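Local coordinates for protein epsin-2 (Saccharomyces cerevisiae, PDB 6ENR) that binds membranes enriched in phosphatidylinositol 4,5-bisphosphate or 3,5-bisphosphate and is required for endocytosis and for the localization of actin, at residues 17-23 with 41-45. Numbering follows the deposited sequence.
Sequences SSTQVLV and DLAQR
Residues 17-23 run through two extended residues, Ser17 and Ser18 (psi 145° and 158°), into the helix starting at Thr19, while 41-45 is the C-terminal end of helix 36-45; the two belong to the first two helices of the modelled chain, in the all-helical ENTH domain, the phospholipid-binding module of epsins. Their short axes cross obliquely, 11.0 Å apart at closest approach (signed crossing angle -137°), and the nearest CA atoms are those of Val23 and Leu42, 7.4 Å apart. Ser18 is the N-cap, its OG accepting from Val21 N at 3.2 Å. Leu22, Leu42 and Arg45 bridge most of the gap. Leu22 (tp) points across, its CG 3.8 Å from Leu42 CD2, and Val23 CB lies 4.0 Å from the same methyl; Leu42 (mt) leaves its CA sideways, but its end comes nearer. Thr19 and Leu42 also touch Ile55 of helix 49-63. Beside this apolar contact Arg45 (chi1 m, chi2 and chi3 t) reaches back along its helix to a two-point salt bridge with Asp41, one turn earlier, NE to OD1 3.0 Å and NH2 to OD2 3.1 Å. Leu22 CD2 sits over one guanidinium face, 3.5 Å from Arg45 NE. At the guanidinium edge, Thr19 OG1, also hydrogen-bonded to Asp51, accepts from Arg45 NH1 at 2.8 Å, and Ser17 O accepts from both Arg45 NH1 (2.9 Å) and Arg45 NH2 (3.0 Å).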
loop_
_atom_site.group_PDB
_atom_site.type_symbol
_atom_site.label_atom_id
_atom_site.label_comp_id
_atom_site.label_asym_id
_atom_site.label_seq_id
_atom_site.Cartn_x
_atom_site.Cartn_y
_atom_site.Cartn_z
ATOM N N SER A 17 -8.060 13.790 -12.527
ATOM C CA SER A 17 -8.659 13.557 -11.226
ATOM C C SER A 17 -7.787 14.094 -10.037
ATOM O O SER A 17 -6.587 14.017 -10.047
ATOM C CB SER A 17 -8.968 12.049 -11.091
ATOM O OG SER A 17 -9.296 11.764 -9.770
ATOM N N SER A 18 -8.396 14.587 -9.000
ATOM C CA SER A 18 -7.668 15.087 -7.884
ATOM C C SER A 18 -6.968 13.859 -7.250
ATOM O O SER A 18 -7.377 12.687 -7.475
ATOM C CB SER A 18 -8.550 15.770 -6.911
ATOM O OG SER A 18 -9.242 14.904 -6.025
ATOM N N THR A 19 -5.930 14.156 -6.518
ATOM C CA THR A 19 -5.140 13.109 -5.834
ATOM C C THR A 19 -5.974 12.410 -4.728
ATOM O O THR A 19 -5.940 11.203 -4.614
ATOM C CB THR A 19 -3.826 13.682 -5.284
ATOM O OG1 THR A 19 -3.015 14.114 -6.413
ATOM C CG2 THR A 19 -3.016 12.583 -4.497
ATOM N N GLN A 20 -6.770 13.190 -3.996
ATOM C CA GLN A 20 -7.732 12.658 -3.012
ATOM C C GLN A 20 -8.668 11.673 -3.589
ATOM O O GLN A 20 -8.907 10.660 -2.976
ATOM C CB GLN A 20 -8.577 13.779 -2.384
ATOM C CG GLN A 20 -9.045 13.470 -0.985
ATOM C CD GLN A 20 -9.043 14.730 -0.087
ATOM O OE1 GLN A 20 -10.095 15.320 0.183
ATOM N NE2 GLN A 20 -7.838 15.162 0.344
ATOM N N VAL A 21 -9.214 11.967 -4.763
ATOM C CA VAL A 21 -10.126 11.041 -5.460
ATOM C C VAL A 21 -9.398 9.804 -6.021
ATOM O O VAL A 21 -9.916 8.679 -6.023
ATOM C CB VAL A 21 -10.843 11.750 -6.654
ATOM C CG1 VAL A 21 -11.645 10.761 -7.465
ATOM C CG2 VAL A 21 -11.729 12.880 -6.183
ATOM N N LEU A 22 -8.209 10.009 -6.542
ATOM C CA LEU A 22 -7.442 8.926 -7.075
ATOM C C LEU A 22 -7.062 7.891 -5.994
ATOM O O LEU A 22 -7.125 6.649 -6.276
ATOM C CB LEU A 22 -6.153 9.433 -7.666
ATOM C CG LEU A 22 -5.191 8.500 -8.311
ATOM C CD1 LEU A 22 -5.801 7.690 -9.435
ATOM C CD2 LEU A 22 -4.013 9.347 -8.859
ATOM N N VAL A 23 -6.566 8.402 -4.862
ATOM C CA VAL A 23 -6.089 7.522 -3.745
ATOM C C VAL A 23 -7.296 6.856 -3.060
ATOM O O VAL A 23 -7.225 5.674 -2.708
ATOM C CB VAL A 23 -5.082 8.152 -2.739
ATOM C CG1 VAL A 23 -5.710 9.141 -1.782
ATOM C CG2 VAL A 23 -4.410 7.088 -1.865
ATOM N N ASP A 41 0.027 6.527 -11.802
ATOM C CA ASP A 41 -0.253 7.931 -11.602
ATOM C C ASP A 41 0.089 8.305 -10.138
ATOM O O ASP A 41 0.772 9.280 -9.872
ATOM C CB ASP A 41 -1.723 8.125 -11.931
ATOM C CG ASP A 41 -2.120 9.572 -12.129
ATOM O OD1 ASP A 41 -1.297 10.530 -12.149
ATOM O OD2 ASP A 41 -3.329 9.739 -12.306
ATOM N N LEU A 42 -0.337 7.491 -9.191
ATOM C CA LEU A 42 0.089 7.631 -7.779
ATOM C C LEU A 42 1.558 7.738 -7.639
ATOM O O LEU A 42 2.064 8.663 -6.987
ATOM C CB LEU A 42 -0.459 6.556 -6.878
ATOM C CG LEU A 42 -2.003 6.677 -6.741
ATOM C CD1 LEU A 42 -2.523 5.355 -6.267
ATOM C CD2 LEU A 42 -2.446 7.738 -5.730
ATOM N N ALA A 43 2.262 6.835 -8.298
ATOM C CA ALA A 43 3.677 6.843 -8.208
ATOM C C ALA A 43 4.251 8.103 -8.717
ATOM O O ALA A 43 5.079 8.730 -8.019
ATOM C CB ALA A 43 4.290 5.627 -8.923
ATOM N N GLN A 44 3.764 8.578 -9.868
ATOM C CA GLN A 44 4.248 9.850 -10.361
ATOM C C GLN A 44 3.987 11.040 -9.438
ATOM O O GLN A 44 4.836 11.936 -9.227
ATOM C CB GLN A 44 3.671 10.159 -11.700
ATOM C CG GLN A 44 4.184 9.265 -12.823
ATOM C CD GLN A 44 5.622 8.720 -12.713
ATOM O OE1 GLN A 44 6.643 9.474 -12.642
ATOM N NE2 GLN A 44 5.721 7.376 -12.762
ATOM N N ARG A 45 2.812 11.035 -8.889
ATOM C CA ARG A 45 2.398 12.117 -7.993
ATOM C C ARG A 45 3.133 12.130 -6.675
ATOM O O ARG A 45 3.269 13.192 -6.014
ATOM C CB ARG A 45 0.910 12.038 -7.781
ATOM C CG ARG A 45 0.118 12.283 -9.049
ATOM C CD ARG A 45 -1.329 12.393 -8.723
ATOM N NE ARG A 45 -2.243 12.168 -9.825
ATOM C CZ ARG A 45 -3.475 12.715 -9.925
ATOM N NH1 ARG A 45 -3.961 13.536 -9.002
ATOM N NH2 ARG A 45 -4.236 12.388 -10.977
#